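Long-range contact in fimbrial subunit type 1 (Actinomyces oris, PDB 3UXF), which forms the major structural subunit of a surface fimbria on this Gram-positive oral bacterium and is linked to the cell wall: residues E224-L238 / L260-Q274. Numbering follows the deposited sequence.
Sequences EVVDRLDKRIKKEAL and LITAEGKDHNWATIQ
Strand 224-229 pairs antiparallel with strand 269-274, six backbone hydrogen bonds joining V225 to I273, D227 to A271 and L229 to N269. The shortest runs from D227 N to A271 O at 2.7 Å.

On the face carrying R228, W270 and V226, stacking and CH-pi contacts prevail. R228 CD makes a CH-pi contact over the centre of the H268 ring, and a bend at chi3 (74°) lays the guanidinium flat on the imidazole, planes 2° apart; R228 NH1 bonds T339 O, which helps hold it there. R228 CG makes a second CH-pi contact over the W270 six-membered ring, whose edge V226 CG1 meets.

Polar side chains close both ends. Q274 NE2 reaches E224 OE2 from above the carboxylate plane (3.0 Å); R222 forms a salt bridge with E224 through OE1. At the hairpin, extended K231 gives NZ to G265 O (2.7 Å) and K266 O. N269 OD1 accepts from G265 N, and a water on N269 ND2 also binds D230 O and I233 O, linking N269, and through OD1 the loop at G265, to the type I turn 230-233.

On the other face, K235 CD crosses N269 CB (3.8 Å), and A271 CB is touched by L229 CD1 and L238 CD1.

Hairpin 258-275 thus extends a sheet continuing through strand 224-229 to strand 312-321. V225 and D227 pack on strands 201-208 and 295-302 of the facing sheet, as in a beta sandwich; W330 covers V226 and W270 on the other side.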
ATOM      1  N   GLU A 224     -10.729  10.722  -3.794  1.00 12.24           N
ATOM      2  CA  GLU A 224     -10.312   9.976  -4.967  1.00 12.16           C
ATOM      3  C   GLU A 224      -9.191   9.006  -4.629  1.00 11.01           C
ATOM      4  O   GLU A 224      -8.256   9.346  -3.910  1.00 13.26           O
ATOM      5  CB  GLU A 224      -9.877  10.932  -6.083  1.00 12.96           C
ATOM      6  CG  GLU A 224     -11.011  11.792  -6.620  1.00 13.92           C
ATOM      7  CD  GLU A 224     -10.544  12.898  -7.547  1.00 16.25           C
ATOM      8  OE1 GLU A 224      -9.368  12.881  -7.957  1.00 17.15           O
ATOM      9  OE2 GLU A 224     -11.361  13.783  -7.865  1.00 17.19           O
ATOM     10  N   VAL A 225      -9.308   7.794  -5.156  1.00 10.83           N
ATOM     11  CA  VAL A 225      -8.280   6.779  -5.016  1.00 10.78           C
ATOM     12  C   VAL A 225      -7.682   6.612  -6.403  1.00 11.48           C
ATOM     13  O   VAL A 225      -8.385   6.264  -7.349  1.00 13.12           O
ATOM     14  CB  VAL A 225      -8.859   5.447  -4.522  1.00 10.32           C
ATOM     15  CG1 VAL A 225      -7.780   4.381  -4.478  1.00 11.28           C
ATOM     16  CG2 VAL A 225      -9.495   5.628  -3.156  1.00 11.85           C
ATOM     17  N   VAL A 226      -6.390   6.889  -6.525  1.00  9.04           N
ATOM     18  CA  VAL A 226      -5.734   6.894  -7.835  1.00  9.99           C
ATOM     19  C   VAL A 226      -4.801   5.728  -7.922  1.00 10.54           C
ATOM     20  O   VAL A 226      -4.020   5.475  -7.003  1.00 12.53           O
ATOM     21  CB  VAL A 226      -4.945   8.207  -8.047  1.00 11.02           C
ATOM     22  CG1 VAL A 226      -4.277   8.202  -9.449  1.00 10.39           C
ATOM     23  CG2 VAL A 226      -5.912   9.411  -7.917  1.00 12.78           C
ATOM     24  N   ASP A 227      -4.867   4.987  -9.035  1.00 10.73           N
ATOM     25  CA  ASP A 227      -3.955   3.900  -9.214  1.00 10.81           C
ATOM     26  C   ASP A 227      -3.054   4.201 -10.417  1.00 10.33           C
ATOM     27  O   ASP A 227      -3.529   4.505 -11.527  1.00 12.14           O
ATOM     28  CB  ASP A 227      -4.707   2.594  -9.444  1.00 11.26           C
ATOM     29  CG  ASP A 227      -3.798   1.431  -9.388  1.00 11.22           C
ATOM     30  OD1 ASP A 227      -2.898   1.303 -10.244  1.00 10.54           O
ATOM     31  OD2 ASP A 227      -3.976   0.640  -8.460  1.00 12.47           O
ATOM     32  N   ARG A 228      -1.752   4.123 -10.184  1.00  8.97           N
ATOM     33  CA  ARG A 228      -0.779   4.239 -11.265  1.00  9.61           C
ATOM     34  C   ARG A 228      -0.583   2.863 -11.879  1.00 11.36           C
ATOM     35  O   ARG A 228       0.017   1.980 -11.269  1.00 11.63           O
ATOM     36  CB  ARG A 228       0.541   4.817 -10.775  1.00 11.35           C
ATOM     37  CG  ARG A 228       1.512   5.044 -11.943  1.00 13.11           C
ATOM     38  CD  ARG A 228       2.826   5.643 -11.446  1.00 15.06           C
ATOM     39  NE  ARG A 228       3.614   4.622 -10.769  1.00 13.59           N
ATOM     40  CZ  ARG A 228       4.807   4.852 -10.244  1.00 22.88           C
ATOM     41  NH1 ARG A 228       5.322   6.083 -10.304  1.00 26.28           N
ATOM     42  NH2 ARG A 228       5.479   3.876  -9.653  1.00 23.33           N
ATOM     43  N   LEU A 229      -1.079   2.697 -13.102  1.00 10.20           N
ATOM     44  CA  LEU A 229      -1.135   1.377 -13.740  1.00 11.70           C
ATOM     45  C   LEU A 229       0.013   1.179 -14.704  1.00 12.42           C
ATOM     46  O   LEU A 229       0.271   2.003 -15.572  1.00 13.19           O
ATOM     47  CB  LEU A 229      -2.397   1.257 -14.592  1.00 10.64           C
ATOM     48  CG  LEU A 229      -3.738   1.239 -13.852  1.00 13.57           C
ATOM     49  CD1 LEU A 229      -4.903   1.457 -14.788  1.00 14.41           C
ATOM     50  CD2 LEU A 229      -3.854  -0.115 -13.137  1.00 12.04           C
ATOM     51  N   ASP A 230       0.688   0.048 -14.573  1.00 10.30           N
ATOM     52  CA  ASP A 230       1.645  -0.347 -15.581  1.00 11.54           C
ATOM     53  C   ASP A 230       0.915  -0.426 -16.925  1.00 11.30           C
ATOM     54  O   ASP A 230      -0.227  -0.888 -17.017  1.00 12.32           O
ATOM     55  CB  ASP A 230       2.192  -1.709 -15.167  1.00 11.74           C
ATOM     56  CG  ASP A 230       3.319  -2.195 -16.061  1.00 13.03           C
ATOM     57  OD1 ASP A 230       3.025  -2.656 -17.181  1.00 15.07           O
ATOM     58  OD2 ASP A 230       4.495  -2.158 -15.633  1.00 14.52           O
ATOM     59  N   LYS A 231       1.587   0.038 -17.972  1.00 10.99           N
ATOM     60  CA  LYS A 231       0.955   0.019 -19.284  1.00 13.30           C
ATOM     61  C   LYS A 231       0.642  -1.359 -19.857  1.00 11.58           C
ATOM     62  O   LYS A 231      -0.150  -1.460 -20.805  1.00 14.06           O
ATOM     63  CB  LYS A 231       1.797   0.799 -20.283  1.00 16.10           C
ATOM     64  CG  LYS A 231       1.834   2.273 -19.984  1.00 19.65           C
ATOM     65  CD  LYS A 231       2.023   3.053 -21.267  1.00 18.65           C
ATOM     66  CE  LYS A 231       1.806   4.538 -20.991  1.00 18.56           C
ATOM     67  NZ  LYS A 231       1.919   5.371 -22.216  1.00 29.94           N
ATOM     68  N   ARG A 232       1.178  -2.436 -19.278  1.00 11.25           N
ATOM     69  CA  ARG A 232       0.784  -3.780 -19.699  1.00 10.81           C
ATOM     70  C   ARG A 232      -0.634  -4.216 -19.271  1.00 10.45           C
ATOM     71  O   ARG A 232      -1.158  -5.183 -19.801  1.00 12.10           O
ATOM     72  CB  ARG A 232       1.809  -4.814 -19.231  1.00 11.38           C
ATOM     73  CG  ARG A 232       3.148  -4.684 -19.875  1.00 12.24           C
ATOM     74  CD  ARG A 232       4.205  -5.531 -19.150  1.00 13.18           C
ATOM     75  NE  ARG A 232       4.586  -4.878 -17.881  1.00 12.16           N
ATOM     76  CZ  ARG A 232       5.638  -5.235 -17.135  1.00 11.70           C
ATOM     77  NH1 ARG A 232       6.415  -6.248 -17.508  1.00 14.01           N
ATOM     78  NH2 ARG A 232       5.904  -4.596 -15.971  1.00 12.86           N
ATOM     79  N   ILE A 233      -1.264  -3.489 -18.327  1.00 10.13           N
ATOM     80  CA  ILE A 233      -2.613  -3.792 -17.872  1.00  9.58           C
ATOM     81  C   ILE A 233      -3.629  -3.161 -18.829  1.00 10.11           C
ATOM     82  O   ILE A 233      -3.413  -2.054 -19.308  1.00 13.07           O
ATOM     83  CB  ILE A 233      -2.793  -3.216 -16.447  1.00  9.76           C
ATOM     84  CG1 ILE A 233      -1.870  -4.017 -15.524  1.00 10.11           C
ATOM     85  CG2 ILE A 233      -4.245  -3.320 -16.005  1.00 12.14           C
ATOM     86  CD1 ILE A 233      -1.669  -3.376 -14.110  1.00 13.00           C
ATOM     87  N   LYS A 234      -4.714  -3.875 -19.093  1.00 11.54           N
ATOM     88  CA  LYS A 234      -5.798  -3.347 -19.926  1.00 12.29           C
ATOM     89  C   LYS A 234      -6.606  -2.345 -19.098  1.00 11.13           C
ATOM     90  O   LYS A 234      -7.456  -2.717 -18.292  1.00 13.43           O
ATOM     91  CB  LYS A 234      -6.688  -4.480 -20.443  1.00 12.15           C
ATOM     92  CG  LYS A 234      -6.001  -5.430 -21.402  1.00 14.69           C
ATOM     93  CD  LYS A 234      -7.040  -6.394 -21.977  1.00 17.26           C
ATOM     94  CE  LYS A 234      -6.381  -7.410 -22.908  1.00 22.12           C
ATOM     95  NZ  LYS A 234      -5.841  -6.712 -24.090  1.00 27.17           N
ATOM     96  N   LYS A 235      -6.361  -1.059 -19.304  1.00 10.03           N
ATOM     97  CA  LYS A 235      -7.041  -0.093 -18.438  1.00 10.45           C
ATOM     98  C   LYS A 235      -8.534   0.021 -18.685  1.00  9.50           C
ATOM     99  O   LYS A 235      -9.286   0.470 -17.823  1.00 11.63           O
ATOM    100  CB  LYS A 235      -6.356   1.261 -18.526  1.00 11.90           C
ATOM    101  CG  LYS A 235      -6.704   2.039 -19.792  1.00 16.55           C
ATOM    102  CD  LYS A 235      -5.970   3.349 -19.777  1.00 19.50           C
ATOM    103  CE  LYS A 235      -6.631   4.445 -20.609  1.00 24.70           C
ATOM    104  NZ  LYS A 235      -6.428   4.168 -22.057  1.00 26.74           N
ATOM    105  N   GLU A 236      -8.987  -0.467 -19.844  1.00 11.74           N
ATOM    106  CA  GLU A 236     -10.403  -0.459 -20.191  1.00 10.89           C
ATOM    107  C   GLU A 236     -11.163  -1.658 -19.627  1.00 10.28           C
ATOM    108  O   GLU A 236     -12.348  -1.804 -19.840  1.00 10.28           O
ATOM    109  CB  GLU A 236     -10.578  -0.402 -21.731  1.00 12.05           C
ATOM    110  CG  GLU A 236     -10.382  -1.748 -22.484  1.00 13.12           C
ATOM    111  CD  GLU A 236      -8.939  -2.195 -22.631  1.00 15.17           C
ATOM    112  OE1 GLU A 236      -8.024  -1.434 -22.266  1.00 14.20           O
ATOM    113  OE2 GLU A 236      -8.761  -3.290 -23.210  1.00 16.87           O
ATOM    114  N   ALA A 237     -10.490  -2.532 -18.866  1.00  9.95           N
ATOM    115  CA  ALA A 237     -11.156  -3.736 -18.384  1.00 10.39           C
ATOM    116  C   ALA A 237     -10.794  -4.054 -16.955  1.00 12.34           C
ATOM    117  O   ALA A 237     -10.347  -5.164 -16.647  1.00 13.30           O
ATOM    118  CB  ALA A 237     -10.829  -4.942 -19.280  1.00 13.33           C
ATOM    119  N   LEU A 238     -11.034  -3.084 -16.083  1.00  9.84           N
ATOM    120  CA  LEU A 238     -10.660  -3.220 -14.666  1.00 10.02           C
ATOM    121  C   LEU A 238     -11.784  -3.780 -13.785  1.00 13.19           C
ATOM    122  O   LEU A 238     -11.540  -4.127 -12.609  1.00 11.30           O
ATOM    123  CB  LEU A 238     -10.218  -1.840 -14.158  1.00 10.64           C
ATOM    124  CG  LEU A 238      -8.885  -1.335 -14.712  1.00 10.11           C
ATOM    125  CD1 LEU A 238      -8.762   0.181 -14.387  1.00 13.54           C
ATOM    126  CD2 LEU A 238      -7.674  -2.142 -14.220  1.00 12.81           C
ATOM    127  N   LEU A 260     -15.468   5.509 -12.204  1.00 15.29           N
ATOM    128  CA  LEU A 260     -14.108   5.113 -12.563  1.00 15.84           C
ATOM    129  C   LEU A 260     -13.687   5.970 -13.745  1.00 16.67           C
ATOM    130  O   LEU A 260     -14.409   6.024 -14.744  1.00 18.13           O
ATOM    131  CB  LEU A 260     -14.020   3.643 -12.988  1.00 15.43           C
ATOM    132  CG  LEU A 260     -12.676   3.209 -13.606  1.00 13.30           C
ATOM    133  CD1 LEU A 260     -11.478   3.267 -12.657  1.00 13.45           C
ATOM    134  CD2 LEU A 260     -12.781   1.765 -14.139  1.00 14.34           C
ATOM    135  N   ILE A 261     -12.560   6.663 -13.609  1.00 11.26           N
ATOM    136  CA  ILE A 261     -12.015   7.475 -14.706  1.00 13.08           C
ATOM    137  C   ILE A 261     -10.632   6.966 -15.071  1.00 13.93           C
ATOM    138  O   ILE A 261      -9.740   7.027 -14.229  1.00 12.74           O
ATOM    139  CB  ILE A 261     -11.922   8.937 -14.281  1.00 16.02           C
ATOM    140  CG1 ILE A 261     -13.296   9.399 -13.796  1.00 17.31           C
ATOM    141  CG2 ILE A 261     -11.393   9.826 -15.428  1.00 17.91           C
ATOM    142  CD1 ILE A 261     -13.217  10.630 -12.930  1.00 20.96           C
ATOM    143  N   THR A 262     -10.431   6.451 -16.287  1.00 14.24           N
ATOM    144  CA  THR A 262      -9.085   6.037 -16.675  1.00 14.21           C
ATOM    145  C   THR A 262      -8.512   6.994 -17.700  1.00 15.96           C
ATOM    146  O   THR A 262      -9.256   7.716 -18.385  1.00 18.81           O
ATOM    147  CB  THR A 262      -8.997   4.608 -17.261  1.00 14.29           C
ATOM    148  OG1 THR A 262      -9.872   4.481 -18.400  1.00 15.93           O
ATOM    149  CG2 THR A 262      -9.409   3.578 -16.226  1.00 14.45           C
ATOM    150  N   ALA A 263      -7.191   7.003 -17.810  1.00 12.47           N
ATOM    151  CA  ALA A 263      -6.528   7.944 -18.724  1.00 14.09           C
ATOM    152  C   ALA A 263      -5.174   7.381 -19.133  1.00 18.04           C
ATOM    153  O   ALA A 263      -4.491   6.727 -18.340  1.00 15.37           O
ATOM    154  CB  ALA A 263      -6.371   9.323 -18.080  1.00 15.63           C
ATOM    155  N   GLU A 264      -4.769   7.676 -20.368  1.00 17.13           N
ATOM    156  CA  GLU A 264      -3.431   7.355 -20.806  1.00 16.91           C
ATOM    157  C   GLU A 264      -2.410   8.281 -20.152  1.00 20.38           C
ATOM    158  O   GLU A 264      -2.625   9.478 -20.006  1.00 21.28           O
ATOM    159  CB  GLU A 264      -3.364   7.513 -22.323  1.00 20.66           C
ATOM    160  CG  GLU A 264      -3.788   6.307 -23.108  1.00 31.95           C
ATOM    161  CD  GLU A 264      -2.630   5.783 -23.929  1.00 41.07           C
ATOM    162  OE1 GLU A 264      -2.257   6.472 -24.910  1.00 49.09           O
ATOM    163  OE2 GLU A 264      -2.070   4.716 -23.567  1.00 40.58           O
ATOM    164  N   GLY A 265      -1.264   7.731 -19.790  1.00 16.81           N
ATOM    165  CA  GLY A 265      -0.215   8.517 -19.222  1.00 16.50           C
ATOM    166  C   GLY A 265       1.063   8.395 -20.032  1.00 16.56           C
ATOM    167  O   GLY A 265       1.108   7.747 -21.108  1.00 18.58           O
ATOM    168  N   LYS A 266       2.103   8.998 -19.488  1.00 18.74           N
ATOM    169  CA  LYS A 266       3.388   9.077 -20.176  1.00 19.76           C
ATOM    170  C   LYS A 266       4.116   7.751 -20.105  1.00 20.89           C
ATOM    171  O   LYS A 266       4.387   7.142 -21.138  1.00 19.46           O
ATOM    172  CB  LYS A 266       4.228  10.206 -19.573  1.00 22.76           C
ATOM    173  CG  LYS A 266       5.637  10.381 -20.136  1.00 24.64           C
ATOM    174  CD  LYS A 266       6.369  11.453 -19.293  1.00 31.44           C
ATOM    175  CE  LYS A 266       7.765  11.780 -19.799  1.00 40.94           C
ATOM    176  NZ  LYS A 266       8.739  10.686 -19.546  1.00 39.96           N
ATOM    177  N   ASP A 267       4.412   7.308 -18.882  1.00 19.43           N
ATOM    178  CA  ASP A 267       5.132   6.061 -18.658  1.00 14.92           C
ATOM    179  C   ASP A 267       4.238   5.017 -18.009  1.00 16.40           C
ATOM    180  O   ASP A 267       4.647   3.863 -17.826  1.00 15.67           O
ATOM    181  CB  ASP A 267       6.323   6.292 -17.757  1.00 17.59           C
ATOM    182  CG  ASP A 267       7.413   7.134 -18.432  1.00 23.88           C
ATOM    183  OD1 ASP A 267       7.506   7.089 -19.668  1.00 28.43           O
ATOM    184  OD2 ASP A 267       8.151   7.820 -17.707  1.00 29.90           O
ATOM    185  N   HIS A 268       3.033   5.446 -17.669  1.00 16.26           N
ATOM    186  CA  HIS A 268       2.041   4.586 -17.016  1.00 13.52           C
ATOM    187  C   HIS A 268       0.698   5.025 -17.533  1.00 15.03           C
ATOM    188  O   HIS A 268       0.578   6.080 -18.167  1.00 18.52           O
ATOM    189  CB  HIS A 268       2.032   4.878 -15.516  1.00 13.13           C
ATOM    190  CG  HIS A 268       3.371   4.727 -14.883  1.00 14.86           C
ATOM    191  ND1 HIS A 268       4.263   5.771 -14.766  1.00 21.57           N
ATOM    192  CD2 HIS A 268       3.958   3.655 -14.303  1.00 15.97           C
ATOM    193  CE1 HIS A 268       5.347   5.344 -14.140  1.00 21.05           C
ATOM    194  NE2 HIS A 268       5.185   4.068 -13.852  1.00 23.89           N
ATOM    195  N   ASN A 269      -0.331   4.248 -17.232  1.00 12.34           N
ATOM    196  CA  ASN A 269      -1.686   4.758 -17.344  1.00 10.61           C
ATOM    197  C   ASN A 269      -2.255   4.952 -15.960  1.00 11.35           C
ATOM    198  O   ASN A 269      -1.539   4.781 -14.963  1.00 10.36           O
ATOM    199  CB  ASN A 269      -2.564   3.816 -18.152  1.00 12.48           C
ATOM    200  CG  ASN A 269      -2.044   3.645 -19.555  1.00 16.38           C
ATOM    201  OD1 ASN A 269      -1.612   4.612 -20.166  1.00 17.96           O
ATOM    202  ND2 ASN A 269      -2.059   2.409 -20.063  1.00 16.61           N
ATOM    203  N   TRP A 270      -3.502   5.413 -15.919  1.00 11.56           N
ATOM    204  CA  TRP A 270      -4.040   5.943 -14.669  1.00 11.55           C
ATOM    205  C   TRP A 270      -5.504   5.575 -14.501  1.00 10.68           C
ATOM    206  O   TRP A 270      -6.280   5.567 -15.462  1.00 11.87           O
ATOM    207  CB  TRP A 270      -3.912   7.470 -14.640  1.00 11.41           C
ATOM    208  CG  TRP A 270      -2.528   7.921 -14.703  1.00 11.93           C
ATOM    209  CD1 TRP A 270      -1.827   8.290 -15.837  1.00 13.36           C
ATOM    210  CD2 TRP A 270      -1.626   8.075 -13.607  1.00 11.78           C
ATOM    211  NE1 TRP A 270      -0.560   8.657 -15.492  1.00 14.44           N
ATOM    212  CE2 TRP A 270      -0.399   8.539 -14.134  1.00 12.66           C
ATOM    213  CE3 TRP A 270      -1.728   7.874 -12.222  1.00 11.31           C
ATOM    214  CZ2 TRP A 270       0.718   8.805 -13.338  1.00 13.66           C
ATOM    215  CZ3 TRP A 270      -0.601   8.157 -11.429  1.00 11.04           C
ATOM    216  CH2 TRP A 270       0.601   8.609 -11.996  1.00 13.49           C
ATOM    217  N   ALA A 271      -5.892   5.208 -13.265  1.00 12.12           N
ATOM    218  CA  ALA A 271      -7.287   4.902 -12.976  1.00  9.63           C
ATOM    219  C   ALA A 271      -7.627   5.607 -11.682  1.00 13.26           C
ATOM    220  O   ALA A 271      -6.927   5.436 -10.690  1.00 16.02           O
ATOM    221  CB  ALA A 271      -7.469   3.409 -12.783  1.00 12.83           C
ATOM    222  N   THR A 272      -8.696   6.392 -11.684  1.00 11.72           N
ATOM    223  CA  THR A 272      -9.138   7.072 -10.472  1.00 11.60           C
ATOM    224  C   THR A 272     -10.541   6.591 -10.129  1.00 11.82           C
ATOM    225  O   THR A 272     -11.445   6.586 -10.991  1.00 14.22           O
ATOM    226  CB  THR A 272      -9.223   8.588 -10.705  1.00 11.10           C
ATOM    227  OG1 THR A 272      -7.917   9.076 -11.038  1.00 13.48           O
ATOM    228  CG2 THR A 272      -9.688   9.304  -9.431  1.00 13.68           C
ATOM    229  N   ILE A 273     -10.737   6.188  -8.874  1.00 11.75           N
ATOM    230  CA  ILE A 273     -12.082   5.989  -8.353  1.00 12.20           C
ATOM    231  C   ILE A 273     -12.429   7.270  -7.618  1.00 11.46           C
ATOM    232  O   ILE A 273     -11.762   7.642  -6.655  1.00 12.47           O
ATOM    233  CB  ILE A 273     -12.164   4.760  -7.407  1.00 11.26           C
ATOM    234  CG1 ILE A 273     -11.939   3.455  -8.167  1.00 13.46           C
ATOM    235  CG2 ILE A 273     -13.498   4.744  -6.630  1.00 11.95           C
ATOM    236  CD1 ILE A 273     -13.014   3.076  -9.125  1.00 11.44           C
ATOM    237  N   GLN A 274     -13.425   7.972  -8.130  1.00 10.92           N
ATOM    238  CA  GLN A 274     -13.820   9.271  -7.597  1.00 13.93           C
ATOM    239  C   GLN A 274     -15.196   9.131  -6.967  1.00 11.81           C
ATOM    240  O   GLN A 274     -16.148   8.788  -7.646  1.00 14.54           O
ATOM    241  CB  GLN A 274     -13.831  10.274  -8.756  1.00 14.15           C
ATOM    242  CG  GLN A 274     -14.292  11.708  -8.407  1.00 15.04           C
ATOM    243  CD  GLN A 274     -14.459  12.515  -9.696  1.00 17.87           C
ATOM    244  OE1 GLN A 274     -15.448  12.346 -10.411  1.00 20.85           O
ATOM    245  NE2 GLN A 274     -13.443  13.323 -10.036  1.00 22.16           N
TER
HETATM  246  O   HOH W   1      -2.630   0.303 -18.197  1.00 13.13           O
HETATM  247  O   HOH W   2       4.101   1.162 -17.427  1.00 16.43           O
HETATM  248  O   HOH W   3      -1.671   0.213 -22.018  1.00 24.56           O